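Local coordinates for taurine:2-oxoglutarate aminotransferase (Bifidobacterium kashiwanohense PV20-2, PDB 6JIX), which transfers the amino group of taurine to 2-oxoglutarate, forming glutamate, with pyridoxal 5'-phosphate as its cofactor, at the interface of chains A and B. Numbering follows the deposited sequence. Chains: chain A/B, taurine:2-oxoglutarate aminotransferase.

The interface of chains A and B. Residues chain A 146, 161-162; chain B 125, 129, 309.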
ATOM      1  N   SER A 146       1.210  -2.939   9.139  1.00 32.41           N
ATOM      2  CA  SER A 146       2.615  -3.003   9.517  1.00 31.05           C
ATOM      3  C   SER A 146       3.390  -1.723   9.235  1.00 30.77           C
ATOM      4  O   SER A 146       4.514  -1.571   9.741  1.00 33.37           O
ATOM      5  CB  SER A 146       3.304  -4.174   8.802  1.00 29.24           C
ATOM      6  OG  SER A 146       2.858  -4.255   7.466  1.00 36.80           O
ATOM      7  N   ALA A 161       8.719  -4.089  16.753  1.00 34.65           N
ATOM      8  CA  ALA A 161       9.735  -3.755  15.761  1.00 30.34           C
ATOM      9  C   ALA A 161       9.523  -2.350  15.223  1.00 28.62           C
ATOM     10  O   ALA A 161      10.469  -1.560  15.141  1.00 32.42           O
ATOM     11  CB  ALA A 161       9.725  -4.769  14.617  1.00 32.72           C
ATOM     12  N   THR A 162       8.277  -2.001  14.882  1.00 27.33           N
ATOM     13  CA  THR A 162       8.026  -0.654  14.377  1.00 31.31           C
ATOM     14  C   THR A 162       8.431   0.399  15.403  1.00 34.23           C
ATOM     15  O   THR A 162       8.776   1.532  15.041  1.00 36.22           O
ATOM     16  CB  THR A 162       6.558  -0.483  13.977  1.00 30.85           C
ATOM     17  OG1 THR A 162       6.222  -1.419  12.947  1.00 33.81           O
ATOM     18  CG2 THR A 162       6.329   0.910  13.432  1.00 34.57           C
TER
ATOM     19  N   LYS B 125      12.058   0.339   8.358  1.00 23.94           N
ATOM     20  CA  LYS B 125      12.021  -0.656   9.429  1.00 26.32           C
ATOM     21  C   LYS B 125      13.217  -1.600   9.341  1.00 31.23           C
ATOM     22  O   LYS B 125      13.830  -1.947  10.360  1.00 27.47           O
ATOM     23  CB  LYS B 125      10.703  -1.431   9.389  1.00 24.04           C
ATOM     24  CG  LYS B 125       9.467  -0.602   9.750  1.00 20.71           C
ATOM     25  CD  LYS B 125       8.178  -1.372   9.505  1.00 24.98           C
ATOM     26  CE  LYS B 125       7.954  -2.473  10.532  1.00 27.37           C
ATOM     27  NZ  LYS B 125       6.657  -3.175  10.306  1.00 21.39           N
ATOM     28  N   MET B 129      16.269  -2.341  12.049  1.00 28.04           N
ATOM     29  CA  MET B 129      16.493  -3.692  12.551  1.00 26.90           C
ATOM     30  C   MET B 129      17.927  -4.152  12.305  1.00 31.36           C
ATOM     31  O   MET B 129      18.581  -4.682  13.210  1.00 35.48           O
ATOM     32  CB  MET B 129      15.507  -4.658  11.909  1.00 29.31           C
ATOM     33  CG  MET B 129      14.202  -4.785  12.654  1.00 31.43           C
ATOM     34  SD  MET B 129      13.140  -6.046  11.925  1.00 33.48           S
ATOM     35  CE  MET B 129      12.050  -5.019  10.952  1.00 30.49           C
ATOM     36  N   GLN B 309      10.634  -8.855  10.618  1.00 32.01           N
ATOM     37  CA  GLN B 309       9.371  -8.409  11.212  1.00 30.67           C
ATOM     38  C   GLN B 309       8.686  -7.386  10.303  1.00 30.22           C
ATOM     39  O   GLN B 309       8.376  -6.263  10.682  1.00 37.10           O
ATOM     40  CB  GLN B 309       9.617  -7.850  12.607  1.00 31.83           C
ATOM     41  CG  GLN B 309      10.211  -8.870  13.547  1.00 31.11           C
ATOM     42  CD  GLN B 309       9.220  -9.961  13.915  1.00 36.12           C
ATOM     43  OE1 GLN B 309       8.048  -9.908  13.522  1.00 36.74           O
ATOM     44  NE2 GLN B 309       9.681 -10.956  14.684  1.00 36.35           N
TER
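A:Ser146 and B:Lys125 meet in a small, mixed polar and apolar patch of the two-fold symmetric interface of the deposited dimer, where a lysine reaching from a helix of one subunit bonds to a loop of the other. This is likely the functional pair, as is usual for class-III aminotransferases, and the patch shows on a small scale how a side chain of one subunit can grip the main chain of the other. The terminal nitrogen NZ of B:Lys125 donates a hydrogen bond to the main-chain O of A:Ser146 at 2.7 Å. It comes in well off the line of the C=O, at 136°, and somewhat out of the carbonyl plane. A bend at chi3 (73°) turns the otherwise extended lysine chain towards that oxygen. On its way the lysine crosses A:Thr162 obliquely, whose hydroxyl OG1 lies 3.2 Å from NZ, a proximity and not an assigned hydrogen bond. A methionine in place of B:Lys125 would probably leave the carbonyl of A:Ser146 without its cross-subunit donor and A:Thr162 OG1 without its polar neighbour. Alongside, the methyl CB of A:Ala161 packs against CB of B:Gln309 at 3.7 Å, while CE of B:Met129 stands 4.3 Å from the same alanine CB as a looser apolar flank. In the fold, B:Lys125 and B:Met129 lie one turn apart on helix 116-131, which starts at the cofactor-binding Gly116 and Ala117; A:Ser146 directly follows His144 and Gly145 of the cofactor pocket, so the patch may help to order both sites.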